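Local coordinates for protein putative aminopeptidase (Leishmania major, PDB 5NTH) that probably acts as a manganese-dependent aminopeptidase of the M17 leucyl aminopeptidase family, releasing residues from the amino ends of peptides, and here holds the inhibitor actinonin, at residues Y239-V245 against F332-R337; T278-R282 against E405-V409; Y232-A236 against S325-F329; V201-E205 against M341-H345. All blocks are in the same frame, centred on the assembly; numbering follows the deposited sequence.

How the contacts relate
Contacts 1 and 3 join the same two helices, 229-243 and 323-341, at successive levels, and they touch through Tyr239 and Phe329. Both are buried. Contact 3 lies nearer the metal site and puts a tyrosine-serine pair beside aromatic packing; contact 1 is mostly aliphatic, with a weak salt bridge at its margin. Contact 2 is partly buried. It works on the other face of strand 275-282, where long ion pairs lie beside the packing of Phe408 and Gln406. Leu279 of that strand packs onto contacts 1 and 3, and Tyr281 onto contact 1. Contact 4 is also partly buried. It joins the end of helix 323-341 to the start of helix 203-221 through a methionine methyl and a carboxylate lying over an imidazole.

Contact 1: Y239-V245 against F332-R337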
loop_
_atom_site.group_PDB
_atom_site.type_symbol
_atom_site.label_atom_id
_atom_site.label_comp_id
_atom_site.label_asym_id
_atom_site.label_seq_id
_atom_site.Cartn_x
_atom_site.Cartn_y
_atom_site.Cartn_z
ATOM N N TYR A 239 28.693 18.544 -31.930
ATOM C CA TYR A 239 29.772 18.923 -31.031
ATOM C C TYR A 239 31.057 18.198 -31.452
ATOM O O TYR A 239 32.148 18.744 -31.325
ATOM C CB TYR A 239 29.405 18.694 -29.554
ATOM C CG TYR A 239 28.693 19.886 -28.976
ATOM C CD1 TYR A 239 29.394 21.065 -28.683
ATOM C CD2 TYR A 239 27.317 19.876 -28.764
ATOM C CE1 TYR A 239 28.747 22.190 -28.169
ATOM C CE2 TYR A 239 26.661 20.995 -28.242
ATOM C CZ TYR A 239 27.383 22.152 -27.960
ATOM O OH TYR A 239 26.740 23.263 -27.461
ATOM N N ALA A 240 30.922 17.001 -32.003
ATOM C CA ALA A 240 32.079 16.266 -32.528
ATOM C C ALA A 240 32.737 16.986 -33.688
ATOM O O ALA A 240 33.958 17.163 -33.704
ATOM C CB ALA A 240 31.689 14.857 -32.961
ATOM N N ALA A 241 31.935 17.384 -34.665
ATOM C CA ALA A 241 32.469 18.096 -35.816
ATOM C C ALA A 241 32.946 19.507 -35.446
ATOM O O ALA A 241 33.833 20.020 -36.096
ATOM C CB ALA A 241 31.463 18.142 -36.948
ATOM N N GLU A 242 32.375 20.128 -34.415
ATOM C CA GLU A 242 32.813 21.483 -34.002
ATOM C C GLU A 242 34.220 21.398 -33.434
ATOM O O GLU A 242 35.126 22.118 -33.864
ATOM C CB GLU A 242 31.877 22.116 -32.946
ATOM C CG GLU A 242 32.110 23.614 -32.714
ATOM C CD GLU A 242 31.777 24.107 -31.295
ATOM O OE1 GLU A 242 30.586 24.025 -30.911
ATOM O OE2 GLU A 242 32.687 24.609 -30.565
ATOM N N LEU A 243 34.372 20.499 -32.463
ATOM C CA LEU A 243 35.623 20.289 -31.735
ATOM C C LEU A 243 36.651 19.457 -32.495
ATOM O O LEU A 243 37.779 19.363 -32.055
ATOM C CB LEU A 243 35.343 19.637 -30.374
ATOM C CG LEU A 243 34.347 20.365 -29.462
ATOM C CD1 LEU A 243 34.039 19.529 -28.228
ATOM C CD2 LEU A 243 34.869 21.716 -29.041
ATOM N N GLY A 244 36.272 18.848 -33.616
ATOM C CA GLY A 244 37.226 18.160 -34.488
ATOM C C GLY A 244 37.737 16.878 -33.875
ATOM O O GLY A 244 38.941 16.614 -33.925
ATOM N N VAL A 245 36.837 16.082 -33.292
ATOM C CA VAL A 245 37.226 14.866 -32.531
ATOM C C VAL A 245 36.689 13.620 -33.208
ATOM O O VAL A 245 35.785 13.701 -34.041
ATOM C CB VAL A 245 36.769 14.916 -31.038
ATOM C CG1 VAL A 245 37.090 16.274 -30.420
ATOM C CG2 VAL A 245 35.274 14.632 -30.864
ATOM N N PHE A 332 33.374 16.848 -20.960
ATOM C CA PHE A 332 34.220 16.618 -22.164
ATOM C C PHE A 332 34.409 17.884 -23.027
ATOM O O PHE A 332 35.520 18.206 -23.430
ATOM C CB PHE A 332 33.652 15.500 -23.015
ATOM C CG PHE A 332 34.396 15.244 -24.294
ATOM C CD1 PHE A 332 35.525 14.448 -24.305
ATOM C CD2 PHE A 332 33.910 15.717 -25.493
ATOM C CE1 PHE A 332 36.179 14.163 -25.499
ATOM C CE2 PHE A 332 34.544 15.442 -26.681
ATOM C CZ PHE A 332 35.698 14.675 -26.689
ATOM N N ILE A 333 33.324 18.608 -23.258
ATOM C CA ILE A 333 33.312 19.775 -24.135
ATOM C C ILE A 333 34.174 20.878 -23.569
ATOM O O ILE A 333 34.969 21.463 -24.300
ATOM C CB ILE A 333 31.874 20.269 -24.326
ATOM C CG1 ILE A 333 31.147 19.227 -25.177
ATOM C CG2 ILE A 333 31.823 21.669 -24.953
ATOM C CD1 ILE A 333 29.689 19.545 -25.449
ATOM N N ALA A 334 33.996 21.149 -22.279
ATOM C CA ALA A 334 34.716 22.192 -21.587
ATOM C C ALA A 334 36.219 21.894 -21.511
ATOM O O ALA A 334 37.058 22.765 -21.796
ATOM C CB ALA A 334 34.162 22.348 -20.201
ATOM N N VAL A 335 36.544 20.664 -21.119
ATOM C CA VAL A 335 37.920 20.193 -21.096
ATOM C C VAL A 335 38.564 20.325 -22.457
ATOM O O VAL A 335 39.568 20.987 -22.579
ATOM C CB VAL A 335 38.033 18.739 -20.663
ATOM C CG1 VAL A 335 39.436 18.223 -20.896
ATOM C CG2 VAL A 335 37.685 18.624 -19.188
ATOM N N VAL A 336 37.995 19.708 -23.477
ATOM C CA VAL A 336 38.529 19.892 -24.815
ATOM C C VAL A 336 38.640 21.357 -25.232
ATOM O O VAL A 336 39.588 21.735 -25.911
ATOM C CB VAL A 336 37.729 19.107 -25.844
ATOM C CG1 VAL A 336 38.023 19.567 -27.271
ATOM C CG2 VAL A 336 38.022 17.638 -25.700
ATOM N N ARG A 337 37.669 22.177 -24.860
ATOM C CA ARG A 337 37.723 23.592 -25.215
ATOM C C ARG A 337 38.904 24.261 -24.550
ATOM O O ARG A 337 39.526 25.146 -25.141
ATOM C CB ARG A 337 36.440 24.311 -24.809
ATOM C CG ARG A 337 35.456 24.355 -25.945
ATOM C CD ARG A 337 34.082 24.820 -25.519
ATOM N NE ARG A 337 33.177 24.936 -26.674
ATOM C CZ ARG A 337 31.856 25.080 -26.588
ATOM N NH1 ARG A 337 31.231 25.131 -25.405
ATOM N NH2 ARG A 337 31.148 25.153 -27.696
HETATM O O HOH W 1 28.364 25.411 -26.543
#
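Leu243 is the knob of this contact, sitting in a hole made by Phe332, Ile333, Val336 and Arg337. Its CB lies 4.1 Å from Val336 CG1. CG is anti to the carbonyl carbon (chi1 -55°), which carries both methyls across to the other helix. CD1 meets the same Val336 CG1 at 4.1 Å and also lies near CA of Ile333. CD2 goes the other way and rests 4.1 Å from Arg337 CG, on the aliphatic part of that side chain. The two segments, 239-243 and 332-337, run almost parallel, 6° apart. They belong to the helical layer on one face of the catalytic domain's mixed sheet: Phe332 also touches strands 275-282 and 349-361. Beyond Leu243 the helix ends at Gly244, and Val245 CG2 then comes to the edge of the Phe332 ring, 4.2 Å from CZ. On the other flank Ile333 CD1 sits over one face of the Tyr239 ring in a CH-pi contact, 3.8 Å from the ring centroid. Arg337 NH2 lies at the edge of that same ring. It gives a weak but nearly straight bond (171°) to Glu242 OE2 at 3.3 Å, part of a salt bridge with the two flat groups nearly coplanar. A water accepts from Arg337 NH2 and donates to Tyr239 OH, which also bonds Cys25 O.

Contact 2: T278-R282 against E405-V409; sequences TLRYR and EQDFV
The guanidinium of Arg280 has Asp407 OD1 over one face, 3.7 Å above the plane and offset toward the rim. The carboxylate stands steeply to it, with the planes 79° apart. No N-H points at the oxygen, so the long salt bridge from Arg280 NH1 to Asp407 OD1, 3.9 Å, rests on charge alone. Arg282 meets the same oxygen differently. Its guanidinium brings an edge to Asp407 OD1, and NH1 is 4.0 Å away, again long. One carboxylate oxygen thus links two arginines in a small network, and Arg280 has a second, weak ion pair with Asp246. The ring of Phe408 lies alongside the Arg280 side chain, running in the opposite direction. Its CD1 is 3.6 Å from Arg280 NH2, an oblique meeting with the planes 40° apart. A bend at chi3 of Arg280 (-45°) turns the guanidinium to this place between strand and loop. Strand 275-282 is an inner strand of the mixed sheet, paired with strands 246-251 and 349-361. Its side chains alternate: Leu279 and Tyr281 pack on helix 323-341, while Thr278 and Arg280 point to the loop after helix 391-404. Thr278 also touches Tyr401 of that helix. Helices thus lie on both faces, as in an alpha/beta/alpha sandwich. At the buried end, the amide of Gln406 stands almost perpendicular to the Arg280 guanidinium. Its OE1 is 3.4 Å from Thr278 CG2 and 3.9 Å from Arg280 CD. Gln406 NE2 is bonded to Ser353 OG, which holds the amide in place, and Thr278 OG1 bonds Thr355 OG1.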
loop_
_atom_site.group_PDB
_atom_site.type_symbol
_atom_site.label_atom_id
_atom_site.label_comp_id
_atom_site.label_asym_id
_atom_site.label_seq_id
_atom_site.Cartn_x
_atom_site.Cartn_y
_atom_site.Cartn_z
ATOM N N THR A 278 30.368 7.528 -28.426
ATOM C CA THR A 278 31.615 7.861 -27.788
ATOM C C THR A 278 32.353 8.911 -28.597
ATOM O O THR A 278 32.544 8.755 -29.806
ATOM C CB THR A 278 32.527 6.658 -27.627
ATOM O OG1 THR A 278 31.946 5.737 -26.701
ATOM C CG2 THR A 278 33.908 7.115 -27.099
ATOM N N LEU A 279 32.767 9.973 -27.903
ATOM C CA LEU A 279 33.600 11.030 -28.455
ATOM C C LEU A 279 34.937 10.903 -27.784
ATOM O O LEU A 279 34.997 10.626 -26.582
ATOM C CB LEU A 279 33.018 12.412 -28.146
ATOM C CG LEU A 279 31.902 12.871 -29.080
ATOM C CD1 LEU A 279 30.666 12.006 -28.932
ATOM C CD2 LEU A 279 31.553 14.336 -28.857
ATOM N N ARG A 280 36.006 11.115 -28.547
ATOM C CA ARG A 280 37.363 11.044 -27.994
ATOM C C ARG A 280 38.352 11.974 -28.710
ATOM O O ARG A 280 38.319 12.105 -29.939
ATOM C CB ARG A 280 37.870 9.611 -28.038
ATOM C CG ARG A 280 37.891 9.029 -29.452
ATOM C CD ARG A 280 38.771 7.793 -29.570
ATOM N NE ARG A 280 40.085 7.967 -28.898
ATOM C CZ ARG A 280 41.268 8.195 -29.475
ATOM N NH1 ARG A 280 41.395 8.296 -30.795
ATOM N NH2 ARG A 280 42.342 8.320 -28.705
ATOM N N TYR A 281 39.228 12.590 -27.917
ATOM C CA TYR A 281 40.283 13.488 -28.393
ATOM C C TYR A 281 41.621 12.971 -27.915
ATOM O O TYR A 281 41.754 12.646 -26.721
ATOM C CB TYR A 281 40.088 14.886 -27.820
ATOM C CG TYR A 281 40.905 16.007 -28.446
ATOM C CD1 TYR A 281 40.865 16.264 -29.813
ATOM C CD2 TYR A 281 41.651 16.871 -27.648
ATOM C CE1 TYR A 281 41.582 17.340 -30.373
ATOM C CE2 TYR A 281 42.379 17.945 -28.180
ATOM C CZ TYR A 281 42.355 18.184 -29.552
ATOM O OH TYR A 281 43.077 19.254 -30.081
ATOM N N ARG A 282 42.573 12.855 -28.857
ATOM C CA ARG A 282 43.999 12.810 -28.538
ATOM C C ARG A 282 44.509 14.237 -28.465
ATOM O O ARG A 282 44.364 15.023 -29.417
ATOM C CB ARG A 282 44.834 12.037 -29.562
ATOM C CG ARG A 282 46.351 11.922 -29.189
ATOM C CD ARG A 282 47.147 10.979 -30.105
ATOM N NE ARG A 282 46.238 9.889 -30.503
ATOM C CZ ARG A 282 46.257 8.610 -30.095
ATOM N NH1 ARG A 282 45.285 7.798 -30.535
ATOM N NH2 ARG A 282 47.220 8.120 -29.297
ATOM N N GLU A 405 37.232 -1.745 -25.975
ATOM C CA GLU A 405 37.007 -1.658 -27.419
ATOM C C GLU A 405 37.648 -0.447 -28.124
ATOM O O GLU A 405 37.671 -0.368 -29.355
ATOM C CB GLU A 405 35.506 -1.697 -27.659
ATOM C CG GLU A 405 34.899 -3.058 -27.359
ATOM C CD GLU A 405 35.215 -4.093 -28.418
ATOM O OE1 GLU A 405 35.694 -3.678 -29.495
ATOM O OE2 GLU A 405 34.969 -5.311 -28.188
ATOM N N GLN A 406 38.165 0.494 -27.352
ATOM C CA GLN A 406 38.849 1.635 -27.924
ATOM C C GLN A 406 40.279 1.265 -28.305
ATOM O O GLN A 406 40.804 0.232 -27.866
ATOM C CB GLN A 406 38.828 2.772 -26.923
ATOM C CG GLN A 406 37.402 3.196 -26.605
ATOM C CD GLN A 406 37.283 4.662 -26.246
ATOM O OE1 GLN A 406 36.899 5.506 -27.081
ATOM N NE2 GLN A 406 37.614 4.977 -24.992
ATOM N N ASP A 407 40.902 2.099 -29.138
ATOM C CA ASP A 407 42.311 1.883 -29.526
ATOM C C ASP A 407 43.378 2.398 -28.536
ATOM O O ASP A 407 44.548 2.396 -28.868
ATOM C CB ASP A 407 42.583 2.305 -30.997
ATOM C CG ASP A 407 42.568 3.849 -31.261
ATOM O OD1 ASP A 407 42.758 4.721 -30.352
ATOM O OD2 ASP A 407 42.374 4.190 -32.465
ATOM N N PHE A 408 42.976 2.822 -27.332
ATOM C CA PHE A 408 43.886 3.055 -26.186
ATOM C C PHE A 408 43.239 2.474 -24.919
ATOM O O PHE A 408 42.024 2.357 -24.847
ATOM C CB PHE A 408 44.108 4.545 -25.994
ATOM C CG PHE A 408 42.907 5.280 -25.410
ATOM C CD1 PHE A 408 41.895 5.776 -26.224
ATOM C CD2 PHE A 408 42.788 5.472 -24.027
ATOM C CE1 PHE A 408 40.796 6.454 -25.671
ATOM C CE2 PHE A 408 41.688 6.133 -23.484
ATOM C CZ PHE A 408 40.699 6.633 -24.310
ATOM N N VAL A 409 44.022 2.141 -23.910
ATOM C CA VAL A 409 43.475 1.583 -22.675
ATOM C C VAL A 409 43.406 2.689 -21.669
ATOM O O VAL A 409 44.430 3.243 -21.371
ATOM C CB VAL A 409 44.404 0.509 -22.078
ATOM C CG1 VAL A 409 43.873 0.018 -20.722
ATOM C CG2 VAL A 409 44.568 -0.661 -23.044
#

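Contact 3: Y232-A236 against S325-F329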
loop_
_atom_site.group_PDB
_atom_site.type_symbol
_atom_site.label_atom_id
_atom_site.label_comp_id
_atom_site.label_asym_id
_atom_site.label_seq_id
_atom_site.Cartn_x
_atom_site.Cartn_y
_atom_site.Cartn_z
ATOM N N TYR A 232 19.516 13.611 -29.061
ATOM C CA TYR A 232 20.713 13.619 -28.228
ATOM C C TYR A 232 21.928 13.181 -29.044
ATOM O O TYR A 232 22.993 13.764 -28.915
ATOM C CB TYR A 232 20.538 12.677 -27.055
ATOM C CG TYR A 232 21.376 12.955 -25.840
ATOM C CD1 TYR A 232 22.517 13.765 -25.884
ATOM C CD2 TYR A 232 21.033 12.379 -24.623
ATOM C CE1 TYR A 232 23.265 14.001 -24.751
ATOM C CE2 TYR A 232 21.771 12.606 -23.477
ATOM C CZ TYR A 232 22.892 13.412 -23.534
ATOM O OH TYR A 232 23.640 13.638 -22.369
ATOM N N ALA A 233 21.770 12.179 -29.905
ATOM C CA ALA A 233 22.886 11.744 -30.778
ATOM C C ALA A 233 23.274 12.740 -31.883
ATOM O O ALA A 233 24.454 12.918 -32.206
ATOM C CB ALA A 233 22.556 10.416 -31.420
ATOM N N GLU A 234 22.283 13.365 -32.490
ATOM C CA GLU A 234 22.563 14.374 -33.493
ATOM C C GLU A 234 23.365 15.564 -32.886
ATOM O O GLU A 234 24.219 16.172 -33.557
ATOM C CB GLU A 234 21.248 14.833 -34.093
ATOM C CG GLU A 234 21.381 15.615 -35.377
ATOM C CD GLU A 234 20.041 16.156 -35.808
ATOM O OE1 GLU A 234 19.124 15.342 -36.106
ATOM O OE2 GLU A 234 19.902 17.397 -35.800
ATOM N N ILE A 235 23.078 15.865 -31.618
ATOM C CA ILE A 235 23.695 16.952 -30.912
ATOM C C ILE A 235 25.147 16.590 -30.695
ATOM O O ILE A 235 26.046 17.368 -31.031
ATOM C CB ILE A 235 22.988 17.264 -29.569
ATOM C CG1 ILE A 235 21.688 18.044 -29.805
ATOM C CG2 ILE A 235 23.852 18.138 -28.671
ATOM C CD1 ILE A 235 20.811 18.232 -28.577
ATOM N N ALA A 236 25.363 15.402 -30.146
ATOM C CA ALA A 236 26.704 14.875 -29.911
ATOM C C ALA A 236 27.546 14.888 -31.186
ATOM O O ALA A 236 28.704 15.298 -31.144
ATOM C CB ALA A 236 26.640 13.472 -29.322
ATOM N N SER A 325 24.942 11.208 -17.907
ATOM C CA SER A 325 25.342 11.369 -19.295
ATOM C C SER A 325 25.716 12.814 -19.613
ATOM O O SER A 325 26.801 13.080 -20.090
ATOM C CB SER A 325 24.196 10.891 -20.197
ATOM O OG SER A 325 24.214 11.424 -21.496
ATOM N N ALA A 326 24.826 13.747 -19.335
ATOM C CA ALA A 326 25.062 15.120 -19.729
ATOM C C ALA A 326 26.203 15.778 -18.950
ATOM O O ALA A 326 26.973 16.517 -19.548
ATOM C CB ALA A 326 23.789 15.956 -19.633
ATOM N N GLY A 327 26.294 15.516 -17.645
ATOM C CA GLY A 327 27.425 15.944 -16.831
ATOM C C GLY A 327 28.771 15.641 -17.494
ATOM O O GLY A 327 29.528 16.569 -17.804
ATOM N N VAL A 328 29.036 14.356 -17.770
ATOM C CA VAL A 328 30.278 13.964 -18.447
ATOM C C VAL A 328 30.372 14.432 -19.907
ATOM O O VAL A 328 31.452 14.705 -20.368
ATOM C CB VAL A 328 30.572 12.440 -18.396
ATOM C CG1 VAL A 328 30.593 11.921 -16.966
ATOM C CG2 VAL A 328 29.590 11.656 -19.251
ATOM N N PHE A 329 29.275 14.470 -20.649
ATOM C CA PHE A 329 29.315 14.974 -22.028
ATOM C C PHE A 329 29.763 16.429 -22.052
ATOM O O PHE A 329 30.660 16.787 -22.804
ATOM C CB PHE A 329 27.946 14.908 -22.663
ATOM C CG PHE A 329 27.862 15.519 -24.046
ATOM C CD1 PHE A 329 28.631 15.042 -25.089
ATOM C CD2 PHE A 329 26.922 16.528 -24.326
ATOM C CE1 PHE A 329 28.485 15.578 -26.373
ATOM C CE2 PHE A 329 26.786 17.081 -25.605
ATOM C CZ PHE A 329 27.571 16.596 -26.631
#
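Tyr232 reaches across with its hydroxyl end, while Phe329 comes back the other way with its ring. The two aromatic planes are steeply inclined, about 78° apart. They meet only loosely: Phe329 CD2 comes to the edge of the Tyr232 ring, 4.5 Å from CE1. Most of the tyrosine's contact is further out. CG of Tyr232 is roughly anti to the backbone N (chi1 -156°), and the ring extends toward the start of the partner helix. There Tyr232 OH and Ser325 OG form a hydrogen bond modelled at 2.4 Å. Either hydroxyl could be the donor, and so short a distance is doubtful in detail. The serine oxygen meets the ring obliquely rather than over a face. Ala326 CB lies beside the same hydroxyl, 3.6 Å from Tyr232 OH. Helix 323-341 is the connection of a beta-alpha-beta crossover, since it lies between strands 291-300 and 349-361, parallel neighbours in the catalytic sheet. Its first turn lies beside a manganese ligand, though about 11 Å from the metal itself: the side chain of Ser325 is about 6 Å from that of Lys298, and the two residues share a backbone hydrogen bond. Phe329 carries the second half of the contact. Its CZ is set against the backbone of helix 229-243, 3.8 Å from Ala236 CA, and its CE1 is 4.1 Å from Ala236 CB. Ala236 has no more than a methyl here, consistent with the ring lying close to the helix backbone. Ile235 CG2 approaches the ring obliquely, 4.4 Å from CE2. Leu219 and Leu356 also pack on Phe329.

Contact 4: V201-E205 against M341-H345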
loop_
_atom_site.group_PDB
_atom_site.type_symbol
_atom_site.label_atom_id
_atom_site.label_comp_id
_atom_site.label_asym_id
_atom_site.label_seq_id
_atom_site.Cartn_x
_atom_site.Cartn_y
_atom_site.Cartn_z
ATOM N N VAL A 201 43.727 29.415 -13.660
ATOM C CA VAL A 201 42.494 29.286 -14.444
ATOM C C VAL A 201 42.090 30.651 -14.965
ATOM O O VAL A 201 42.036 31.612 -14.192
ATOM C CB VAL A 201 41.355 28.599 -13.649
ATOM C CG1 VAL A 201 41.049 29.345 -12.336
ATOM C CG2 VAL A 201 40.125 28.414 -14.542
ATOM N N CYS A 202 41.821 30.716 -16.274
ATOM C CA CYS A 202 41.584 31.984 -16.965
ATOM C C CYS A 202 40.114 32.218 -17.329
ATOM O O CYS A 202 39.290 31.312 -17.239
ATOM C CB CYS A 202 42.426 32.051 -18.215
ATOM S SG CYS A 202 41.905 30.956 -19.529
ATOM N N VAL A 203 39.806 33.439 -17.755
ATOM C CA VAL A 203 38.439 33.838 -18.028
ATOM C C VAL A 203 37.764 33.045 -19.120
ATOM O O VAL A 203 36.576 32.751 -18.990
ATOM C CB VAL A 203 38.369 35.326 -18.402
ATOM C CG1 VAL A 203 36.986 35.738 -18.937
ATOM C CG2 VAL A 203 38.701 36.138 -17.171
ATOM N N ALA A 204 38.486 32.732 -20.195
ATOM C CA ALA A 204 37.909 31.930 -21.279
ATOM C C ALA A 204 37.493 30.511 -20.797
ATOM O O ALA A 204 36.516 29.953 -21.292
ATOM C CB ALA A 204 38.862 31.859 -22.462
ATOM N N GLU A 205 38.228 29.972 -19.823
ATOM C CA GLU A 205 37.860 28.741 -19.136
ATOM C C GLU A 205 36.574 28.877 -18.309
ATOM O O GLU A 205 35.657 28.064 -18.417
ATOM C CB GLU A 205 39.015 28.237 -18.267
ATOM C CG GLU A 205 39.947 27.320 -19.050
ATOM C CD GLU A 205 41.357 27.177 -18.475
ATOM O OE1 GLU A 205 42.051 28.233 -18.294
ATOM O OE2 GLU A 205 41.775 25.998 -18.227
ATOM N N MET A 341 42.469 26.091 -26.091
ATOM C CA MET A 341 42.832 27.457 -25.676
ATOM C C MET A 341 44.331 27.706 -25.408
ATOM O O MET A 341 44.853 28.720 -25.856
ATOM C CB MET A 341 42.012 27.873 -24.452
ATOM C CG MET A 341 40.584 28.265 -24.799
ATOM S SD MET A 341 39.416 28.233 -23.425
ATOM C CE MET A 341 40.489 28.926 -22.173
ATOM N N GLN A 342 44.999 26.836 -24.652
ATOM C CA GLN A 342 46.447 26.969 -24.411
ATOM C C GLN A 342 47.168 25.605 -24.348
ATOM O O GLN A 342 46.601 24.596 -23.915
ATOM C CB GLN A 342 46.742 27.805 -23.141
ATOM C CG GLN A 342 47.096 29.279 -23.380
ATOM C CD GLN A 342 46.677 30.194 -22.215
ATOM O OE1 GLN A 342 45.722 30.997 -22.321
ATOM N NE2 GLN A 342 47.376 30.063 -21.087
ATOM N N ARG A 343 48.441 25.629 -24.763
ATOM C CA ARG A 343 49.304 24.446 -24.960
ATOM C C ARG A 343 49.373 23.569 -23.719
ATOM O O ARG A 343 49.416 22.341 -23.815
ATOM C CB ARG A 343 50.735 24.909 -25.338
ATOM N N THR A 344 49.349 24.233 -22.564
ATOM C CA THR A 344 49.703 23.662 -21.279
ATOM C C THR A 344 48.505 23.211 -20.439
ATOM O O THR A 344 48.698 22.473 -19.462
ATOM C CB THR A 344 50.461 24.722 -20.447
ATOM O OG1 THR A 344 49.590 25.829 -20.188
ATOM C CG2 THR A 344 51.689 25.251 -21.192
ATOM N N HIS A 345 47.296 23.651 -20.814
ATOM C CA HIS A 345 46.116 23.559 -19.932
ATOM C C HIS A 345 45.667 22.191 -19.460
ATOM O O HIS A 345 45.329 22.061 -18.276
ATOM C CB HIS A 345 44.907 24.320 -20.476
ATOM C CG HIS A 345 44.824 25.725 -19.973
ATOM N ND1 HIS A 345 44.396 26.770 -20.763
ATOM C CD2 HIS A 345 45.133 26.262 -18.764
ATOM C CE1 HIS A 345 44.439 27.891 -20.059
ATOM N NE2 HIS A 345 44.881 27.610 -18.843
#
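Met341 pushes its terminal methyl into the first turn of helix 203-221, and here the packing is tight. CE lies 3.4 Å from Ala204 CB. It also lies 3.4 Å from Glu205 N and 3.6 Å from Glu205 CG. Cys202 SG is a further neighbour, 3.6 Å from Met341 CE. The bend at the end of the methionine (chi3 40°) turns CE in toward the helix, with SD beside Ala204. The second close meeting is between Glu205 and His345, whose side chains come from opposite directions. The carboxylate lies over the imidazole, its plane 52° from the ring. Glu205 OE2 is 3.4 Å above the centre of one face, and it is hydrogen-bonded to Ser338 OG, which holds the carboxylate there. OE1 and His345 NE2 are close but badly angled for a hydrogen bond, and the position of OE1 is less sure. Cys202 is the N-cap of the helix. Its backbone N is within bonding distance of Glu205 OE1, which would be one half of a capping box, though the place of OE1 is doubtful. The start of helix 203-221 thus meets the chain just leaving helix 323-341, and further along the same two helices touch again where Ile333 meets Ser212. The outer side is much looser. Gln342 to His345 form a type I turn, with only a weak bond from His345 N to Gln342 O, 3.3 Å. Gln342 and Thr344 are exposed on it, and the side chain of Arg343 is not modelled beyond CB. Ala204 too lies at the solvent margin.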